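PDB 6JIG: GMP reductase from Trypanosoma brucei brucei, which probably catalyses the irreversible NADPH-dependent reductive deamination of GMP to IMP, helping to balance the cellular pools of adenine and guanine nucleotides. Local coordinates for residues Gly289-Ala294 against Asp306-Gly311. The protein carries 1 engineered substitution. Numbering follows the deposited sequence.
Sequences GNIASA and DGLKIG
The flat carboxamide of Asn290 is bounded by the backbone carbonyl and side chain of Lys309 and by Gly311. Lys309 O lies over one face; Lys309 CB and CG come to the same side but flank the oxygen edge, with Lys309 CG 3.4 Å from Asn290 OD1. The lysine chain, bent at chi2, chi3 and chi4, curls round the oxygen edge and returns its NZ to Asn290 OD1 at 2.7 Å, tilted 18° from the carbonyl plane toward the opposite face. At the amino edge, Asn290 ND2 donates to a lone pair of Gly311 O over 2.8 Å, with the acceptor 8° out of the amide plane.

Behind this polar side, strands 285-291 and 307-310, fifth and sixth of the TIM barrel, pair in parallel: Ile291 N bonds to Lys309 O, and Gly311 N to Ile291 O at 2.9 Å. The other side of the sheet is apolar. With chi1 at 62°, CG1 of Ile291 sits between its backbone N and carbonyl carbon, 3.5 Å from Ile310 CD1, while Ile291 CD1 reaches Leu308 CD1 at 4.1 Å; helix 294-302 of the beta-alpha-beta crossover covers Ile291 and Leu308. At the backbone angles of Gly311 a CB would jam against the preceding carbonyl oxygen.

Lys309 NZ also forms salt bridges with Asp259 and Asp351, and Asn290 ND2 bonds to Asp351, a GMP-binding residue. Since Asn290 touches the bound GMP, the ammonium on its oxygen and the acceptors on its nitrogen settle which way the amide faces, and the lysine acts as second shell, probably polarising the C=O and positioning this wall of the nucleotide pocket.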
ATOM      1  N   GLY A 289      33.066  21.369 -19.136  1.00 34.20           N
ATOM      2  CA  GLY A 289      31.626  21.178 -19.226  1.00 34.37           C
ATOM      3  C   GLY A 289      30.991  21.931 -18.076  1.00 35.83           C
ATOM      4  O   GLY A 289      31.684  22.590 -17.292  1.00 35.72           O
ATOM      5  N   ASN A 290      29.662  21.817 -17.953  1.00 34.65           N
ATOM      6  CA  ASN A 290      28.828  20.927 -18.764  1.00 33.72           C
ATOM      7  C   ASN A 290      28.011  21.703 -19.790  1.00 34.38           C
ATOM      8  O   ASN A 290      27.541  22.813 -19.519  1.00 34.94           O
ATOM      9  CB  ASN A 290      27.883  20.123 -17.864  1.00 34.29           C
ATOM     10  CG  ASN A 290      28.499  18.823 -17.398  1.00 36.82           C
ATOM     11  OD1 ASN A 290      29.718  18.720 -17.267  1.00 36.89           O
ATOM     12  ND2 ASN A 290      27.663  17.810 -17.179  1.00 34.95           N
ATOM     13  N   ILE A 291      27.822  21.102 -20.965  1.00 33.02           N
ATOM     14  CA  ILE A 291      27.232  21.795 -22.097  1.00 33.67           C
ATOM     15  C   ILE A 291      26.187  20.883 -22.714  1.00 33.27           C
ATOM     16  O   ILE A 291      26.139  19.682 -22.450  1.00 31.82           O
ATOM     17  CB  ILE A 291      28.273  22.193 -23.162  1.00 35.16           C
ATOM     18  CG1 ILE A 291      28.938  20.949 -23.725  1.00 38.82           C
ATOM     19  CG2 ILE A 291      29.306  23.184 -22.587  1.00 34.21           C
ATOM     20  CD1 ILE A 291      29.653  21.197 -25.053  1.00 39.25           C
ATOM     21  N   ALA A 292      25.363  21.471 -23.567  1.00 34.13           N
ATOM     22  CA  ALA A 292      24.320  20.649 -24.183  1.00 36.90           C
ATOM     23  C   ALA A 292      23.888  21.173 -25.546  1.00 35.95           C
ATOM     24  O   ALA A 292      22.794  20.811 -25.987  1.00 36.33           O
ATOM     25  CB  ALA A 292      23.102  20.546 -23.252  1.00 35.49           C
ATOM     26  N   SER A 293      24.687  21.995 -26.224  1.00 35.64           N
ATOM     27  CA  SER A 293      24.317  22.549 -27.522  1.00 37.28           C
ATOM     28  C   SER A 293      25.529  22.580 -28.439  1.00 36.64           C
ATOM     29  O   SER A 293      26.677  22.614 -27.986  1.00 35.27           O
ATOM     30  CB  SER A 293      23.741  23.970 -27.403  1.00 36.71           C
ATOM     31  OG  SER A 293      24.765  24.904 -27.077  1.00 36.76           O
ATOM     32  N   ALA A 294      25.250  22.589 -29.748  1.00 35.95           N
ATOM     33  CA  ALA A 294      26.322  22.697 -30.729  1.00 39.10           C
ATOM     34  C   ALA A 294      27.099  23.995 -30.555  1.00 38.06           C
ATOM     35  O   ALA A 294      28.334  24.012 -30.658  1.00 35.67           O
ATOM     36  CB  ALA A 294      25.745  22.589 -32.139  1.00 38.34           C
ATOM     37  N   ASP A 306      40.370  20.149 -24.653  1.00 34.86           N
ATOM     38  CA  ASP A 306      40.767  18.848 -25.176  1.00 34.79           C
ATOM     39  C   ASP A 306      39.680  17.785 -25.049  1.00 32.35           C
ATOM     40  O   ASP A 306      39.846  16.685 -25.585  1.00 32.02           O
ATOM     41  CB  ASP A 306      42.024  18.357 -24.453  1.00 35.64           C
ATOM     42  CG  ASP A 306      43.181  19.317 -24.622  1.00 38.98           C
ATOM     43  OD1 ASP A 306      43.649  19.433 -25.768  1.00 39.04           O
ATOM     44  OD2 ASP A 306      43.575  19.978 -23.636  1.00 38.72           O
ATOM     45  N   GLY A 307      38.611  18.066 -24.315  1.00 33.23           N
ATOM     46  CA  GLY A 307      37.471  17.169 -24.232  1.00 33.40           C
ATOM     47  C   GLY A 307      36.289  17.956 -23.711  1.00 32.26           C
ATOM     48  O   GLY A 307      36.460  18.997 -23.068  1.00 31.94           O
ATOM     49  N   LEU A 308      35.080  17.466 -24.007  1.00 32.61           N
ATOM     50  CA  LEU A 308      33.842  18.135 -23.610  1.00 35.43           C
ATOM     51  C   LEU A 308      33.005  17.199 -22.755  1.00 35.02           C
ATOM     52  O   LEU A 308      32.949  15.992 -23.014  1.00 33.29           O
ATOM     53  CB  LEU A 308      33.010  18.570 -24.823  1.00 30.45           C
ATOM     54  CG  LEU A 308      33.728  19.504 -25.789  1.00 33.33           C
ATOM     55  CD1 LEU A 308      32.911  19.718 -27.065  1.00 34.69           C
ATOM     56  CD2 LEU A 308      33.997  20.821 -25.091  1.00 35.99           C
ATOM     57  N   LYS A 309      32.364  17.744 -21.725  1.00 31.84           N
ATOM     58  CA  LYS A 309      31.476  16.945 -20.889  1.00 33.17           C
ATOM     59  C   LYS A 309      30.049  17.430 -21.143  1.00 32.57           C
ATOM     60  O   LYS A 309      29.760  18.621 -20.994  1.00 30.48           O
ATOM     61  CB  LYS A 309      31.854  17.026 -19.404  1.00 33.23           C
ATOM     62  CG  LYS A 309      31.161  15.920 -18.564  1.00 35.10           C
ATOM     63  CD  LYS A 309      32.050  15.368 -17.432  1.00 34.77           C
ATOM     64  CE  LYS A 309      32.287  16.403 -16.331  1.00 31.30           C
ATOM     65  NZ  LYS A 309      30.988  16.901 -15.723  1.00 34.16           N
ATOM     66  N   ILE A 310      29.177  16.511 -21.555  1.00 31.82           N
ATOM     67  CA  ILE A 310      27.854  16.833 -22.088  1.00 32.03           C
ATOM     68  C   ILE A 310      26.820  16.445 -21.048  1.00 30.82           C
ATOM     69  O   ILE A 310      26.790  15.290 -20.613  1.00 30.97           O
ATOM     70  CB  ILE A 310      27.559  16.071 -23.395  1.00 34.29           C
ATOM     71  CG1 ILE A 310      28.706  16.194 -24.397  1.00 36.40           C
ATOM     72  CG2 ILE A 310      26.172  16.450 -23.970  1.00 32.18           C
ATOM     73  CD1 ILE A 310      29.142  17.571 -24.676  1.00 38.71           C
ATOM     74  N   GLY A 311      25.957  17.393 -20.674  1.00 31.04           N
ATOM     75  CA  GLY A 311      24.804  17.056 -19.857  1.00 32.27           C
ATOM     76  C   GLY A 311      24.381  18.209 -18.969  1.00 35.37           C
ATOM     77  O   GLY A 311      25.142  18.612 -18.086  1.00 32.73           O
TER